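2',5'-phosphodiesterase 12 (Homo sapiens, PDB 4ZKF) is a magnesium-binding member of the endonuclease/exonuclease/phosphatase family, whose DNase I-like fold is joined to an N-terminal domain of the E-set clan. Local coordinates at residues A[306-311]-A[348-353]; A[326-331]-A[344-349]. All coordinates share one frame; numbering follows the deposited sequence.

Contact 1 of 2, residues A[306-311]-A[348-353]; sequences ANTHLY and GDFNST. With MG (magnesium ion), chain C.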
ATOM      1  N   ALA A 306       3.852  -9.169  -8.536  1.00 11.21           N
ATOM      2  CA  ALA A 306       2.413  -9.428  -8.537  1.00  9.47           C
ATOM      3  C   ALA A 306       1.852  -9.173  -7.153  1.00 10.14           C
ATOM      4  O   ALA A 306       2.555  -9.343  -6.149  1.00 11.62           O
ATOM      5  CB  ALA A 306       2.115 -10.876  -8.996  1.00 11.43           C
ATOM      6  N   ASN A 307       0.578  -8.787  -7.096  1.00  9.37           N
ATOM      7  CA  ASN A 307      -0.063  -8.405  -5.842  1.00  8.53           C
ATOM      8  C   ASN A 307      -1.508  -8.820  -5.930  1.00 10.83           C
ATOM      9  O   ASN A 307      -2.141  -8.589  -6.955  1.00  8.23           O
ATOM     10  CB  ASN A 307       0.061  -6.892  -5.616  1.00  8.31           C
ATOM     11  CG  ASN A 307      -0.566  -6.421  -4.310  1.00 10.39           C
ATOM     12  OD1 ASN A 307      -0.683  -7.174  -3.337  1.00 11.34           O
ATOM     13  ND2 ASN A 307      -0.921  -5.153  -4.272  1.00  9.30           N
ATOM     14  N   THR A 308      -2.038  -9.450  -4.890  1.00 10.69           N
ATOM     15  CA  THR A 308      -3.451  -9.797  -4.931  1.00  8.71           C
ATOM     16  C   THR A 308      -4.119  -9.825  -3.565  1.00 10.99           C
ATOM     17  O   THR A 308      -3.474  -9.752  -2.522  1.00 11.61           O
ATOM     18  CB  THR A 308      -3.676 -11.172  -5.626  1.00 11.85           C
ATOM     19  OG1 THR A 308      -5.057 -11.297  -5.977  1.00 12.25           O
ATOM     20  CG2 THR A 308      -3.251 -12.361  -4.720  1.00 11.95           C
ATOM     21  N   HIS A 309      -5.443  -9.900  -3.602  1.00 10.20           N
ATOM     22  CA  HIS A 309      -6.254 -10.125  -2.412  1.00 12.03           C
ATOM     23  C   HIS A 309      -7.284 -11.150  -2.811  1.00 13.36           C
ATOM     24  O   HIS A 309      -8.187 -10.830  -3.580  1.00 12.25           O
ATOM     25  CB  HIS A 309      -6.926  -8.832  -1.941  1.00 12.27           C
ATOM     26  CG  HIS A 309      -7.565  -8.941  -0.584  1.00 11.56           C
ATOM     27  ND1 HIS A 309      -8.311  -7.915  -0.040  1.00 14.06           N
ATOM     28  CD2 HIS A 309      -7.556  -9.930   0.330  1.00 15.60           C
ATOM     29  CE1 HIS A 309      -8.745  -8.283   1.154  1.00 14.67           C
ATOM     30  NE2 HIS A 309      -8.301  -9.496   1.410  1.00 14.05           N
ATOM     31  N   LEU A 310      -7.152 -12.379  -2.315  1.00 11.05           N
ATOM     32  CA  LEU A 310      -8.003 -13.461  -2.794  1.00 11.95           C
ATOM     33  C   LEU A 310      -9.314 -13.471  -2.041  1.00 14.74           C
ATOM     34  O   LEU A 310      -9.461 -12.784  -1.033  1.00 15.29           O
ATOM     35  CB  LEU A 310      -7.317 -14.818  -2.649  1.00 13.96           C
ATOM     36  CG  LEU A 310      -6.051 -15.072  -3.462  1.00 11.26           C
ATOM     37  CD1 LEU A 310      -5.756 -16.557  -3.395  1.00 11.62           C
ATOM     38  CD2 LEU A 310      -6.231 -14.612  -4.909  1.00 12.73           C
ATOM     39  N   TYR A 311     -10.253 -14.266  -2.537  1.00 13.92           N
ATOM     40  CA  TYR A 311     -11.579 -14.387  -1.932  1.00 17.65           C
ATOM     41  C   TYR A 311     -11.488 -14.701  -0.447  1.00 18.30           C
ATOM     42  O   TYR A 311     -10.690 -15.536  -0.034  1.00 19.33           O
ATOM     43  CB  TYR A 311     -12.378 -15.466  -2.660  1.00 16.28           C
ATOM     44  CG  TYR A 311     -13.794 -15.661  -2.159  1.00 17.61           C
ATOM     45  CD1 TYR A 311     -14.659 -14.579  -1.995  1.00 21.46           C
ATOM     46  CD2 TYR A 311     -14.274 -16.933  -1.883  1.00 20.32           C
ATOM     47  CE1 TYR A 311     -15.963 -14.766  -1.553  1.00 24.81           C
ATOM     48  CE2 TYR A 311     -15.573 -17.127  -1.441  1.00 23.77           C
ATOM     49  CZ  TYR A 311     -16.410 -16.045  -1.285  1.00 26.11           C
ATOM     50  OH  TYR A 311     -17.696 -16.251  -0.841  1.00 27.61           O
ATOM     51  N   GLY A 348       0.745 -10.765  -1.352  1.00 10.89           N
ATOM     52  CA  GLY A 348      -0.691 -10.686  -1.233  1.00 10.28           C
ATOM     53  C   GLY A 348      -1.266 -11.067   0.102  1.00 10.98           C
ATOM     54  O   GLY A 348      -0.591 -11.625   0.960  1.00  9.36           O
ATOM     55  N   ASP A 349      -2.540 -10.733   0.263  1.00 11.56           N
ATOM     56  CA  ASP A 349      -3.365 -11.330   1.300  1.00 11.69           C
ATOM     57  C   ASP A 349      -4.083 -12.481   0.623  1.00 13.10           C
ATOM     58  O   ASP A 349      -5.015 -12.258  -0.148  1.00  9.97           O
ATOM     59  CB  ASP A 349      -4.355 -10.317   1.877  1.00 11.33           C
ATOM     60  CG  ASP A 349      -5.269 -10.922   2.926  1.00 14.34           C
ATOM     61  OD1 ASP A 349      -5.273 -12.164   3.108  1.00 12.92           O
ATOM     62  OD2 ASP A 349      -5.993 -10.147   3.574  1.00 15.63           O
ATOM     63  N   PHE A 350      -3.637 -13.708   0.899  1.00 10.76           N
ATOM     64  CA  PHE A 350      -4.137 -14.863   0.168  1.00 12.35           C
ATOM     65  C   PHE A 350      -5.308 -15.512   0.889  1.00 12.89           C
ATOM     66  O   PHE A 350      -5.930 -16.438   0.361  1.00 11.57           O
ATOM     67  CB  PHE A 350      -3.006 -15.862  -0.073  1.00 11.22           C
ATOM     68  CG  PHE A 350      -1.941 -15.326  -0.995  1.00 11.85           C
ATOM     69  CD1 PHE A 350      -0.903 -14.555  -0.498  1.00 13.36           C
ATOM     70  CD2 PHE A 350      -2.023 -15.532  -2.359  1.00 12.61           C
ATOM     71  CE1 PHE A 350       0.069 -14.029  -1.348  1.00 12.99           C
ATOM     72  CE2 PHE A 350      -1.064 -15.006  -3.215  1.00 14.30           C
ATOM     73  CZ  PHE A 350      -0.015 -14.254  -2.706  1.00 13.92           C
ATOM     74  N   ASN A 351      -5.623 -14.993   2.073  1.00 13.01           N
ATOM     75  CA  ASN A 351      -6.733 -15.518   2.873  1.00 13.96           C
ATOM     76  C   ASN A 351      -6.635 -17.031   3.018  1.00 12.75           C
ATOM     77  O   ASN A 351      -7.653 -17.720   3.042  1.00 12.84           O
ATOM     78  CB  ASN A 351      -8.084 -15.139   2.251  1.00 15.66           C
ATOM     79  CG  ASN A 351      -8.604 -13.812   2.754  1.00 19.70           C
ATOM     80  OD1 ASN A 351      -8.661 -13.578   3.961  1.00 21.25           O
ATOM     81  ND2 ASN A 351      -8.984 -12.931   1.833  1.00 20.60           N
ATOM     82  N   SER A 352      -5.401 -17.525   3.111  1.00 14.51           N
ATOM     83  CA  SER A 352      -5.111 -18.960   3.173  1.00 15.18           C
ATOM     84  C   SER A 352      -4.005 -19.238   4.176  1.00 16.97           C
ATOM     85  O   SER A 352      -2.908 -18.689   4.059  1.00 16.53           O
ATOM     86  CB  SER A 352      -4.682 -19.510   1.803  1.00 15.02           C
ATOM     87  OG  SER A 352      -5.639 -19.229   0.811  1.00 24.21           O
ATOM     88  N   THR A 353      -4.289 -20.094   5.154  1.00 14.09           N
ATOM     89  CA  THR A 353      -3.272 -20.518   6.105  1.00 11.94           C
ATOM     90  C   THR A 353      -2.368 -21.602   5.490  1.00 14.85           C
ATOM     91  O   THR A 353      -2.703 -22.183   4.456  1.00 14.91           O
ATOM     92  CB  THR A 353      -3.909 -21.058   7.422  1.00 17.87           C
ATOM     93  OG1 THR A 353      -4.685 -22.225   7.138  1.00 18.00           O
ATOM     94  CG2 THR A 353      -4.793 -20.001   8.067  1.00 15.79           C
TER
HETATM   95 MG    MG C 702      -8.440 -10.825   3.992  1.00 32.63          MG
HETATM   96  O   HOH W   1      -8.424  -9.036   5.874  1.00 17.52           O
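H309, D349 and N351 converge on one magnesium ion at and just beyond the C-terminal ends of two neighbouring parallel strands. D349 OD2 lies 2.6 Å from the ion and N351 OD1 2.8 Å from it, both long for magnesium, while H309 presents its ring edge, with the metal in the ring plane 2.9 Å from NE2. H309 and D349 are a bridge pair of the sheet; their side chains leave from the same face and run side by side, ring and carboxylate planes only 24° apart. With CG anti to the backbone N in both (chi1 -169° and 178°), they keep this common heading. Beneath them, D349 N bonds to T308 O and L310 N to D349 O, the latter at 3.0 Å. The other carboxylate oxygen, D349 OD1, accepts from N351 N at 3.0 Å in an Asx turn, and N154 donates to OD2. N351 ND2 spans back to L310 O (2.9 Å), which lies in its amide plane although the nitrogen stands above the carbonyl plane. On the opposite face of the sheet, T308 CG2 meets F350 CE2 at 3.7 Å, and L310 CD1 comes to the edge of the same ring. The N351 amide is thus held at both ends, by ion and carbonyl, and the Asx turn ties D349 to N351, so that strand end and turn present their two ligands together.

Contact 2 of 2, residues A[326-331]-A[344-349]; sequences VALAHI and VIFCGD. With MG (magnesium ion), chain C.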
ATOM      1  N   VAL A 326      -5.237 -19.521 -11.776  1.00 13.14           N
ATOM      2  CA  VAL A 326      -5.315 -18.484 -12.801  1.00 12.88           C
ATOM      3  C   VAL A 326      -4.165 -17.473 -12.639  1.00 14.99           C
ATOM      4  O   VAL A 326      -3.509 -17.111 -13.607  1.00 14.60           O
ATOM      5  CB  VAL A 326      -6.666 -17.739 -12.750  1.00 12.54           C
ATOM      6  CG1 VAL A 326      -6.667 -16.569 -13.718  1.00 16.83           C
ATOM      7  CG2 VAL A 326      -7.799 -18.697 -13.083  1.00 15.70           C
ATOM      8  N   ALA A 327      -3.929 -17.027 -11.412  1.00 13.75           N
ATOM      9  CA  ALA A 327      -2.843 -16.080 -11.149  1.00 11.96           C
ATOM     10  C   ALA A 327      -1.494 -16.617 -11.623  1.00 14.00           C
ATOM     11  O   ALA A 327      -0.755 -15.922 -12.304  1.00 13.28           O
ATOM     12  CB  ALA A 327      -2.777 -15.743  -9.660  1.00 12.27           C
ATOM     13  N   LEU A 328      -1.173 -17.854 -11.268  1.00 11.82           N
ATOM     14  CA  LEU A 328       0.156 -18.380 -11.572  1.00 14.66           C
ATOM     15  C   LEU A 328       0.337 -18.673 -13.066  1.00 15.16           C
ATOM     16  O   LEU A 328       1.435 -18.520 -13.600  1.00 16.52           O
ATOM     17  CB  LEU A 328       0.428 -19.631 -10.735  1.00 13.68           C
ATOM     18  CG  LEU A 328       0.612 -19.370  -9.226  1.00 12.94           C
ATOM     19  CD1 LEU A 328       0.764 -20.695  -8.500  1.00 14.71           C
ATOM     20  CD2 LEU A 328       1.830 -18.474  -8.929  1.00 13.43           C
ATOM     21  N   ALA A 329      -0.736 -19.072 -13.740  1.00 14.00           N
ATOM     22  CA  ALA A 329      -0.680 -19.266 -15.191  1.00 16.05           C
ATOM     23  C   ALA A 329      -0.477 -17.930 -15.886  1.00 15.35           C
ATOM     24  O   ALA A 329       0.309 -17.815 -16.830  1.00 14.94           O
ATOM     25  CB  ALA A 329      -1.945 -19.944 -15.700  1.00 19.47           C
ATOM     26  N   HIS A 330      -1.181 -16.910 -15.403  1.00 13.64           N
ATOM     27  CA  HIS A 330      -1.020 -15.583 -15.957  1.00 13.48           C
ATOM     28  C   HIS A 330       0.388 -15.044 -15.710  1.00 13.94           C
ATOM     29  O   HIS A 330       0.996 -14.442 -16.596  1.00 12.84           O
ATOM     30  CB  HIS A 330      -2.049 -14.609 -15.387  1.00 11.70           C
ATOM     31  CG  HIS A 330      -1.891 -13.224 -15.928  1.00 15.57           C
ATOM     32  ND1 HIS A 330      -2.109 -12.924 -17.252  1.00 16.05           N
ATOM     33  CD2 HIS A 330      -1.487 -12.072 -15.339  1.00 14.26           C
ATOM     34  CE1 HIS A 330      -1.861 -11.641 -17.458  1.00 17.82           C
ATOM     35  NE2 HIS A 330      -1.491 -11.099 -16.311  1.00 15.18           N
ATOM     36  N   ILE A 331       0.902 -15.253 -14.505  1.00 13.46           N
ATOM     37  CA  ILE A 331       2.231 -14.751 -14.169  1.00 13.70           C
ATOM     38  C   ILE A 331       3.306 -15.493 -14.957  1.00 14.96           C
ATOM     39  O   ILE A 331       4.319 -14.895 -15.338  1.00 15.28           O
ATOM     40  CB  ILE A 331       2.482 -14.853 -12.658  1.00 12.96           C
ATOM     41  CG1 ILE A 331       1.592 -13.835 -11.949  1.00 12.61           C
ATOM     42  CG2 ILE A 331       3.949 -14.616 -12.305  1.00 13.76           C
ATOM     43  CD1 ILE A 331       1.425 -14.106 -10.474  1.00 12.62           C
ATOM     44  N   VAL A 344      10.184 -13.585 -10.195  1.00 16.12           N
ATOM     45  CA  VAL A 344       8.839 -13.231  -9.750  1.00 13.58           C
ATOM     46  C   VAL A 344       8.813 -13.000  -8.230  1.00 14.50           C
ATOM     47  O   VAL A 344       9.372 -13.777  -7.457  1.00 11.49           O
ATOM     48  CB  VAL A 344       7.816 -14.344 -10.141  1.00 13.85           C
ATOM     49  CG1 VAL A 344       6.508 -14.186  -9.370  1.00 13.30           C
ATOM     50  CG2 VAL A 344       7.569 -14.333 -11.651  1.00 12.73           C
ATOM     51  N   ILE A 345       8.200 -11.891  -7.828  1.00 10.80           N
ATOM     52  CA  ILE A 345       7.810 -11.634  -6.440  1.00  9.73           C
ATOM     53  C   ILE A 345       6.296 -11.561  -6.417  1.00 13.07           C
ATOM     54  O   ILE A 345       5.731 -10.773  -7.161  1.00 11.73           O
ATOM     55  CB  ILE A 345       8.389 -10.305  -5.927  1.00  8.70           C
ATOM     56  CG1 ILE A 345       9.903 -10.344  -5.972  1.00 10.59           C
ATOM     57  CG2 ILE A 345       7.876  -9.971  -4.515  1.00 11.14           C
ATOM     58  CD1 ILE A 345      10.538  -8.962  -5.822  1.00 13.90           C
ATOM     59  N   PHE A 346       5.634 -12.360  -5.578  1.00  8.76           N
ATOM     60  CA  PHE A 346       4.176 -12.378  -5.595  1.00  9.02           C
ATOM     61  C   PHE A 346       3.666 -12.139  -4.183  1.00 11.31           C
ATOM     62  O   PHE A 346       3.645 -13.047  -3.359  1.00 10.14           O
ATOM     63  CB  PHE A 346       3.690 -13.700  -6.221  1.00  8.66           C
ATOM     64  CG  PHE A 346       2.183 -13.806  -6.421  1.00 14.13           C
ATOM     65  CD1 PHE A 346       1.315 -12.775  -6.087  1.00  9.85           C
ATOM     66  CD2 PHE A 346       1.662 -14.930  -7.029  1.00 13.29           C
ATOM     67  CE1 PHE A 346      -0.067 -12.893  -6.288  1.00 10.65           C
ATOM     68  CE2 PHE A 346       0.316 -15.067  -7.260  1.00 13.88           C
ATOM     69  CZ  PHE A 346      -0.564 -14.054  -6.872  1.00 10.72           C
ATOM     70  N   CYS A 347       3.275 -10.887  -3.933  1.00  9.88           N
ATOM     71  CA  CYS A 347       2.766 -10.432  -2.646  1.00  8.79           C
ATOM     72  C   CYS A 347       1.271 -10.627  -2.562  1.00 11.66           C
ATOM     73  O   CYS A 347       0.578 -10.611  -3.580  1.00 11.59           O
ATOM     74  CB  CYS A 347       3.081  -8.945  -2.439  1.00  9.37           C
ATOM     75  SG  CYS A 347       4.838  -8.557  -2.287  1.00 13.59           S
ATOM     76  N   GLY A 348       0.745 -10.765  -1.352  1.00 10.89           N
ATOM     77  CA  GLY A 348      -0.691 -10.686  -1.233  1.00 10.28           C
ATOM     78  C   GLY A 348      -1.266 -11.067   0.102  1.00 10.98           C
ATOM     79  O   GLY A 348      -0.591 -11.625   0.960  1.00  9.36           O
ATOM     80  N   ASP A 349      -2.540 -10.733   0.263  1.00 11.56           N
ATOM     81  CA  ASP A 349      -3.365 -11.330   1.300  1.00 11.69           C
ATOM     82  C   ASP A 349      -4.083 -12.481   0.623  1.00 13.10           C
ATOM     83  O   ASP A 349      -5.015 -12.258  -0.148  1.00  9.97           O
ATOM     84  CB  ASP A 349      -4.355 -10.317   1.877  1.00 11.33           C
ATOM     85  CG  ASP A 349      -5.269 -10.922   2.926  1.00 14.34           C
ATOM     86  OD1 ASP A 349      -5.273 -12.164   3.108  1.00 12.92           O
ATOM     87  OD2 ASP A 349      -5.993 -10.147   3.574  1.00 15.63           O
TER
HETATM   88 MG    MG C 702      -8.440 -10.825   3.992  1.00 32.63          MG
HETATM   89  O   HOH W   1      -8.424  -9.036   5.874  1.00 17.52           O
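Helix segment 326-331 runs nearly antiparallel to strand 344-349, the two axes 153° apart in direction and 11.3 Å apart at their closest, with I331 and V344 the nearest backbone pair. This is the return half of a beta-alpha-beta crossover: helix 317-338 covers the sheet after strand 302-309 and leads into strand 344-349. Alternate strand residues, V344 and F346, face the helix; A327 and I331 point at the strand from one turn to the next, and L328 reaches in from the flank. F346 and I331 carry most of the contact. The CG of F346 is anti to the backbone N (chi1 -175°), which sends the ring out from the strand toward the helix, where three side chains meet it. I331 CD1 sits over one face, 3.9 Å from the ring centroid and displaced toward the rim, a CH-pi contact. L328 CD2 comes instead to the ring edge, 4.0 Å from F346 CD2; its CB does not head for the strand, and only the branched end leans in. A327 sets its CB 3.9 Å from F346 CZ, obliquely to the ring. Toward the start of the strand, I331 turns its other branch to V344, CG2 against CG2 at 3.7 Å. F350 meets the F346 ring edge-to-face, and L288 from strand 287-295 also touches it. No hydrogen bond joins the two segments; all five touching residues are buried, and the helix is kept on the sheet here by apolar contact alone, about the F346 ring and between I331 and V344.

Contacts 1 and 2 are both buried, and together they use the three elements of one beta-alpha-beta unit: strand 302-309, helix 317-338 and strand 344-349. Contact 1 joins the two strands at their C-terminal ends, where directional bonds and a metal dominate; contact 2 seats the helix on one face of the sheet with side-chain carbon alone. They share G348 and D349, and their centres lie about 9 Å apart. A306 links them, its N and O probably hydrogen-bonded to I345 O and C347 N, while its CB and T308 CG2 pack on F346. One strand thus serves an apolar core and, farther along, a metal site.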